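Local coordinates for protein Alpha/beta hydrolase (Streptomyces albidoflavus, PDB 6KSU) that probably acts as a stand-alone cyclase of the penicillin-binding-protein type, closing non-ribosomal peptides into macrolactams by joining residues of opposite chirality, at residues A[79-84]-A[262-267]; A[331-336]-A[354-359]; A[376-381]-A[444-449]. One frame throughout, in Å; residues are numbered along the deposited sequence.

Overall arrangement
Contacts 1 and 2 lie in the beta-lactamase-like part of the chain, on the two faces of the strand 332-339. They touch, and their centres are 12 Å apart. Cys334 makes most of the join: its SG is 3.4 Å from Leu264 CD1 and its O is 3.3 Å from Val84 CG2. Pro80 also touches Ala332. Contact 1 includes Ser83, the probable SxxK serine, whereas contact 2 covers the other side of the sheet with helix 355-365. Contact 3 lies in the C-terminal barrel, where the linker 376-381 meets strand 445-451. Its centre is 22 Å from that of contact 2 and 28 Å from that of contact 1, and it touches neither.

Contact 1: residues A[79-84]-A[262-267]; sequences FPFGSV and TDLVTA
Thr262 O is gripped twice, by Thr266 N and by Thr266 OG1, in the helix turn that carries Leu264 to Phe81 and Val84. The hydroxyl bond from Thr266 OG1 to Thr262 O is 2.8 Å. The two donors reach the oxygen from opposite faces of its carbonyl plane, with OG1 about 35° out of that plane. From this turn Leu264 points at the segment 79-84. Leu264 CD2 sits over the centre of the Phe81 ring, 3.6 Å from the centroid and 13° off the normal. This is a CH-pi contact. Phe81 and Leu264 reach toward each other across the gap. With CG anti to the carbonyl carbon (chi1 -71°), the Phe81 ring swings to the helix side, and its face meets Leu264 CD2. The same CD2 methyl of Leu264 also meets Val84 CG1 at 3.6 Å, and Leu264 CD1 lies 3.8 Å from that Val84 carbon. The fold is that of the serine beta-lactamases and penicillin-binding proteins. Ser83 and Lys86 fit its SxxK pattern, and Tyr174 the tyrosine of a YxN element; Ser83 is probably the nucleophile. Leu264 packs helix 261-268 against Phe81 and Val84, the residues two before and one after this serine. Within that turn Val84 N bonds to Phe81 O at 3.0 Å. Leu88 of helix 85-98 and Cys334 of strand 332-339 also touch Phe81 and Leu264. Asp263 CB lies at the edge of the Phe81 ring, 4.3 Å from Phe81 CZ. The carboxylate OD2 of Asp263 makes a salt bridge with Arg225.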
# COMPACT_ATOMS: atom_id res chain seq x y z
N PHE A 79 -1.79 2.94 -15.47
CA PHE A 79 -1.57 3.89 -14.39
C PHE A 79 -0.58 3.31 -13.39
O PHE A 79 -0.53 2.10 -13.18
CB PHE A 79 -2.89 4.19 -13.67
CG PHE A 79 -3.89 5.00 -14.49
CD1 PHE A 79 -4.25 6.28 -14.08
CD2 PHE A 79 -4.51 4.45 -15.62
CE1 PHE A 79 -5.16 7.03 -14.80
CE2 PHE A 79 -5.43 5.19 -16.36
CZ PHE A 79 -5.76 6.47 -15.96
N PRO A 80 0.22 4.14 -12.73
CA PRO A 80 1.09 3.61 -11.66
C PRO A 80 0.27 3.02 -10.53
O PRO A 80 -0.62 3.67 -9.98
CB PRO A 80 1.89 4.83 -11.20
CG PRO A 80 1.32 6.02 -11.93
CD PRO A 80 0.47 5.55 -13.04
N PHE A 81 0.56 1.76 -10.19
CA PHE A 81 -0.13 1.16 -9.07
C PHE A 81 0.37 1.72 -7.73
O PHE A 81 -0.32 1.57 -6.72
CB PHE A 81 0.06 -0.35 -9.11
CG PHE A 81 -0.71 -1.03 -10.22
CD1 PHE A 81 -1.78 -0.37 -10.87
CD2 PHE A 81 -0.37 -2.32 -10.61
CE1 PHE A 81 -2.51 -1.00 -11.86
CE2 PHE A 81 -1.08 -2.97 -11.63
CZ PHE A 81 -2.15 -2.31 -12.27
N GLY A 82 1.52 2.38 -7.72
CA GLY A 82 2.16 2.66 -6.45
C GLY A 82 2.32 1.42 -5.60
O GLY A 82 2.61 0.32 -6.09
N SER A 83 2.08 1.59 -4.30
CA SER A 83 2.19 0.48 -3.36
C SER A 83 1.17 -0.62 -3.61
O SER A 83 1.31 -1.71 -3.02
CB SER A 83 2.04 1.03 -1.94
OG SER A 83 3.25 1.65 -1.56
N VAL A 84 0.18 -0.40 -4.48
CA VAL A 84 -0.71 -1.51 -4.82
C VAL A 84 0.11 -2.63 -5.47
O VAL A 84 -0.31 -3.79 -5.44
CB VAL A 84 -1.92 -1.03 -5.69
CG1 VAL A 84 -2.83 -2.21 -6.12
CG2 VAL A 84 -2.77 0.01 -4.94
N THR A 262 -8.64 -2.56 -14.59
CA THR A 262 -9.15 -3.88 -14.96
C THR A 262 -8.12 -4.97 -14.67
O THR A 262 -8.48 -6.08 -14.27
CB THR A 262 -9.55 -3.87 -16.43
OG1 THR A 262 -10.76 -3.14 -16.57
CG2 THR A 262 -9.76 -5.30 -16.99
N ASP A 263 -6.83 -4.67 -14.89
CA ASP A 263 -5.76 -5.59 -14.50
C ASP A 263 -5.85 -5.95 -13.01
O ASP A 263 -5.74 -7.13 -12.64
CB ASP A 263 -4.37 -4.97 -14.83
CG ASP A 263 -4.14 -4.78 -16.33
OD1 ASP A 263 -4.86 -5.42 -17.14
OD2 ASP A 263 -3.24 -3.99 -16.72
N LEU A 264 -6.06 -4.95 -12.14
CA LEU A 264 -6.10 -5.20 -10.70
C LEU A 264 -7.30 -6.04 -10.32
O LEU A 264 -7.21 -6.89 -9.42
CB LEU A 264 -6.14 -3.89 -9.92
CG LEU A 264 -4.90 -2.99 -9.88
CD1 LEU A 264 -5.23 -1.73 -9.06
CD2 LEU A 264 -3.70 -3.70 -9.27
N VAL A 265 -8.45 -5.79 -10.96
CA VAL A 265 -9.62 -6.63 -10.71
C VAL A 265 -9.35 -8.07 -11.17
O VAL A 265 -9.71 -9.03 -10.50
CB VAL A 265 -10.86 -6.02 -11.41
CG1 VAL A 265 -12.04 -6.98 -11.38
CG2 VAL A 265 -11.24 -4.69 -10.74
N THR A 266 -8.65 -8.22 -12.29
CA THR A 266 -8.34 -9.56 -12.79
C THR A 266 -7.49 -10.32 -11.78
O THR A 266 -7.79 -11.47 -11.44
CB THR A 266 -7.65 -9.45 -14.14
OG1 THR A 266 -8.53 -8.79 -15.08
CG2 THR A 266 -7.23 -10.83 -14.65
N ALA A 267 -6.44 -9.67 -11.25
CA ALA A 267 -5.59 -10.31 -10.24
C ALA A 267 -6.35 -10.64 -8.96
O ALA A 267 -5.96 -11.53 -8.22
CB ALA A 267 -4.38 -9.42 -9.93

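Contact 2: residues A[331-336]-A[354-359]; sequences GASCNL and AGPKLW
Ser333 opens the contact by reaching from the strand to Gly355 at the start of helix 355-365. The motif is a helix laid on one face of the large antiparallel sheet of the beta-lactamase-like fold. The chain passes from strand 332-339 to its neighbour 344-350 and then into this helix. Over the short segments the two axes come within 8.2 Å and their directions differ by 29°. Ser333 OG stands 3.2 Å from Gly355 CA and 3.8 Å from Pro356 CD, a packing contact without a hydrogen bond. Gly355 has no side chain between helix and strand, and the backbones come close here: the CA atoms of Ser333 and Gly355 are 5.4 Å apart. Cys334 turns its side chain to the other face of the sheet, the side of contact 1. Asn335 is the next residue to face the helix. Its amide lies over the five-membered side of the indole, with Asn335 ND2 3.4 Å from Trp359 CD1. The amide and indole planes are only 5° apart, so the two groups are stacked. Trp359 has its CG anti to the backbone N (chi1 176°), and the indole extends from the helix beneath the strand. The ring also packs on Leu346 and Leu348 of strand 344-350. Asn335 ND2 is hydrogen-bonded to Asp326 OD1 on the neighbouring strand. That bond helps to fix the rotation of the amide. ND2 and Trp359 NE1 are both donors and do not bond each other. Asn335 CB sits over the centre of the six-membered ring of Trp359, 3.5 Å from its centroid.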
# COMPACT_ATOMS: atom_id res chain seq x y z
N GLY A 331 1.48 12.54 -8.93
CA GLY A 331 0.10 12.95 -9.11
C GLY A 331 -0.81 11.81 -9.54
O GLY A 331 -1.63 11.99 -10.44
N ALA A 332 -0.67 10.63 -8.93
CA ALA A 332 -1.51 9.51 -9.31
C ALA A 332 -1.80 8.66 -8.08
O ALA A 332 -1.02 8.61 -7.14
CB ALA A 332 -0.85 8.66 -10.43
N SER A 333 -2.96 8.02 -8.08
CA SER A 333 -3.39 7.20 -6.97
C SER A 333 -3.98 5.93 -7.54
O SER A 333 -4.35 5.86 -8.73
CB SER A 333 -4.42 7.89 -6.07
OG SER A 333 -5.57 8.25 -6.81
N CYS A 334 -4.11 4.93 -6.66
CA CYS A 334 -4.61 3.62 -7.06
C CYS A 334 -5.17 2.90 -5.84
O CYS A 334 -4.50 2.82 -4.82
CB CYS A 334 -3.46 2.83 -7.69
SG CYS A 334 -3.82 1.15 -7.98
N ASN A 335 -6.39 2.38 -5.95
CA ASN A 335 -7.05 1.70 -4.84
C ASN A 335 -7.70 0.42 -5.34
O ASN A 335 -8.36 0.42 -6.37
CB ASN A 335 -8.16 2.54 -4.18
CG ASN A 335 -7.67 3.88 -3.70
OD1 ASN A 335 -7.66 4.86 -4.45
ND2 ASN A 335 -7.24 3.93 -2.44
N LEU A 336 -7.52 -0.67 -4.57
CA LEU A 336 -8.09 -1.98 -4.85
C LEU A 336 -8.87 -2.45 -3.64
O LEU A 336 -8.44 -2.27 -2.50
CB LEU A 336 -6.99 -3.00 -5.20
CG LEU A 336 -7.43 -4.47 -5.21
CD1 LEU A 336 -8.46 -4.73 -6.30
CD2 LEU A 336 -6.23 -5.35 -5.41
N ALA A 354 -5.93 14.80 -7.14
CA ALA A 354 -7.27 14.69 -6.58
C ALA A 354 -7.78 13.25 -6.49
O ALA A 354 -8.86 13.03 -5.93
CB ALA A 354 -8.27 15.51 -7.40
N GLY A 355 -7.04 12.28 -7.04
CA GLY A 355 -7.37 10.88 -6.90
C GLY A 355 -7.85 10.44 -5.53
O GLY A 355 -8.89 9.80 -5.40
N PRO A 356 -7.09 10.78 -4.48
CA PRO A 356 -7.52 10.39 -3.12
C PRO A 356 -8.89 10.91 -2.73
O PRO A 356 -9.66 10.16 -2.12
CB PRO A 356 -6.42 10.97 -2.24
CG PRO A 356 -5.22 10.87 -3.10
CD PRO A 356 -5.71 11.29 -4.46
N LYS A 357 -9.23 12.16 -3.05
CA LYS A 357 -10.56 12.63 -2.68
C LYS A 357 -11.63 11.98 -3.54
O LYS A 357 -12.74 11.74 -3.07
CB LYS A 357 -10.61 14.16 -2.74
CG LYS A 357 -11.92 14.78 -2.24
CD LYS A 357 -12.40 14.22 -0.88
CE LYS A 357 -13.90 13.83 -0.97
NZ LYS A 357 -14.47 12.99 0.13
N LEU A 358 -11.31 11.65 -4.79
CA LEU A 358 -12.23 10.88 -5.62
C LEU A 358 -12.47 9.49 -5.02
O LEU A 358 -13.60 8.98 -5.03
CB LEU A 358 -11.69 10.75 -7.05
CG LEU A 358 -12.56 9.93 -7.99
CD1 LEU A 358 -13.75 10.73 -8.46
CD2 LEU A 358 -11.80 9.43 -9.21
N TRP A 359 -11.42 8.85 -4.53
CA TRP A 359 -11.62 7.56 -3.87
C TRP A 359 -12.53 7.72 -2.66
O TRP A 359 -13.49 6.95 -2.49
CB TRP A 359 -10.28 6.95 -3.46
CG TRP A 359 -10.45 5.66 -2.68
CD1 TRP A 359 -10.07 5.42 -1.38
CD2 TRP A 359 -11.04 4.44 -3.15
NE1 TRP A 359 -10.39 4.13 -1.02
CE2 TRP A 359 -10.98 3.51 -2.09
CE3 TRP A 359 -11.61 4.04 -4.37
CZ2 TRP A 359 -11.46 2.21 -2.21
CZ3 TRP A 359 -12.08 2.76 -4.49
CH2 TRP A 359 -12.01 1.86 -3.41

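Contact 3: residues A[376-381]-A[444-449]; sequences YALPVP and PITGRF
Leu378 and Thr446 make the main van der Waals contact, lying alongside each other and pointing opposite ways. The Leu378 methyl CD2 does the touching. Leu378 CD2 lies 3.6 Å from Thr446 O and 3.7 Å from Thr446 CB. The leucine comes from the irregular segment 376-381, the threonine from the strand 445-451. Thr446 CG2 lies anti to the backbone N, and this methyl is directed to the linker. Thr446 CG2 approaches Pro379 O at 3.9 Å and Leu378 CD2 at 4.0 Å. The polar part runs through water, with no direct hydrogen bond between the segments. One water donates to Pro379 O at 3.1 Å. The same water is also hydrogen-bonded to Thr446 OG1, at 2.7 Å. The threonine thus uses both branches, the methyl for packing and the hydroxyl for the water bridge. The contact lies at the protein surface, and Leu378 is exposed. Further packing surrounds it: Pro379 touches Phe302 and Leu432, and Thr446 touches Val434 of the neighbouring strand 432-437. Ile445 points away from the linker and meets Phe433, Tyr423 and Tyr463. Thr446 and Ile445 therefore face opposite sides of their strand. The linker follows helix 355-365 and leads to the first barrel strand, 394-398. It runs past the outer surface of a closed antiparallel barrel of eight strands, ordered next to one another as in the chain. That up-and-down topology is typical of lipocalin-like barrels.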
# COMPACT_ATOMS: atom_id res chain seq x y z
N TYR A 376 -12.06 2.85 7.01
CA TYR A 376 -11.18 2.84 8.16
C TYR A 376 -11.05 4.27 8.66
O TYR A 376 -10.65 5.16 7.90
CB TYR A 376 -9.81 2.25 7.83
CG TYR A 376 -8.84 2.37 9.00
CD1 TYR A 376 -8.85 1.43 10.02
CD2 TYR A 376 -7.95 3.44 9.09
CE1 TYR A 376 -7.98 1.53 11.08
CE2 TYR A 376 -7.07 3.55 10.16
CZ TYR A 376 -7.09 2.59 11.15
OH TYR A 376 -6.23 2.70 12.22
N ALA A 377 -11.39 4.49 9.92
CA ALA A 377 -11.14 5.76 10.58
C ALA A 377 -10.22 5.52 11.77
O ALA A 377 -10.31 4.47 12.42
CB ALA A 377 -12.45 6.41 11.04
N LEU A 378 -9.34 6.48 12.05
CA LEU A 378 -8.53 6.41 13.25
C LEU A 378 -9.43 6.50 14.48
O LEU A 378 -10.50 7.11 14.44
CB LEU A 378 -7.51 7.56 13.30
CG LEU A 378 -6.42 7.77 12.24
CD1 LEU A 378 -6.65 9.08 11.48
CD2 LEU A 378 -5.03 7.78 12.87
N PRO A 379 -9.02 5.92 15.60
CA PRO A 379 -9.79 6.12 16.83
C PRO A 379 -9.75 7.57 17.28
O PRO A 379 -8.77 8.29 17.07
CB PRO A 379 -9.08 5.21 17.85
CG PRO A 379 -7.68 5.09 17.31
CD PRO A 379 -7.82 5.09 15.81
N VAL A 380 -10.85 8.00 17.88
CA VAL A 380 -10.91 9.29 18.57
C VAL A 380 -11.05 8.99 20.06
O VAL A 380 -11.95 8.23 20.45
CB VAL A 380 -12.07 10.15 18.05
CG1 VAL A 380 -12.05 11.52 18.69
CG2 VAL A 380 -12.00 10.27 16.53
N PRO A 381 -10.19 9.54 20.91
CA PRO A 381 -10.17 9.13 22.33
C PRO A 381 -11.35 9.69 23.11
O PRO A 381 -11.64 10.89 23.03
CB PRO A 381 -8.84 9.69 22.84
CG PRO A 381 -8.06 10.07 21.62
CD PRO A 381 -9.06 10.43 20.58
N PRO A 444 -2.46 17.07 12.12
CA PRO A 444 -2.20 16.48 13.44
C PRO A 444 -1.92 14.99 13.31
O PRO A 444 -2.22 14.37 12.29
CB PRO A 444 -3.50 16.74 14.22
CG PRO A 444 -4.56 16.81 13.14
CD PRO A 444 -3.88 17.40 11.93
N ILE A 445 -1.34 14.41 14.36
CA ILE A 445 -0.91 13.01 14.35
C ILE A 445 -1.62 12.26 15.46
O ILE A 445 -1.39 12.52 16.64
CB ILE A 445 0.62 12.88 14.49
CG1 ILE A 445 1.33 13.57 13.31
CG2 ILE A 445 1.00 11.41 14.59
CD1 ILE A 445 2.85 13.64 13.46
N THR A 446 -2.47 11.31 15.08
CA THR A 446 -3.00 10.34 16.03
C THR A 446 -2.20 9.05 15.92
O THR A 446 -2.11 8.46 14.84
CB THR A 446 -4.47 10.05 15.80
OG1 THR A 446 -5.23 11.21 16.15
CG2 THR A 446 -4.91 8.86 16.67
N GLY A 447 -1.61 8.63 17.03
CA GLY A 447 -0.85 7.41 17.06
C GLY A 447 -1.01 6.71 18.40
O GLY A 447 -1.89 7.07 19.19
N ARG A 448 -0.18 5.71 18.66
CA ARG A 448 -0.12 5.06 19.96
C ARG A 448 1.33 4.75 20.31
O ARG A 448 2.21 4.68 19.46
CB ARG A 448 -0.93 3.77 20.04
CG ARG A 448 -0.38 2.64 19.15
CD ARG A 448 -1.12 1.35 19.40
NE ARG A 448 -0.61 0.27 18.58
CZ ARG A 448 -1.13 -0.95 18.56
NH1 ARG A 448 -2.17 -1.26 19.31
NH2 ARG A 448 -0.59 -1.87 17.77
N PHE A 449 1.56 4.62 21.61
CA PHE A 449 2.78 4.02 22.13
C PHE A 449 2.60 2.53 22.32
O PHE A 449 1.49 2.04 22.57
CB PHE A 449 3.18 4.68 23.44
CG PHE A 449 3.46 6.14 23.29
CD1 PHE A 449 4.70 6.56 22.86
CD2 PHE A 449 2.46 7.07 23.48
CE1 PHE A 449 4.95 7.90 22.68
CE2 PHE A 449 2.70 8.41 23.30
CZ PHE A 449 3.95 8.83 22.90
O HOH W 1 -7.96 11.14 16.20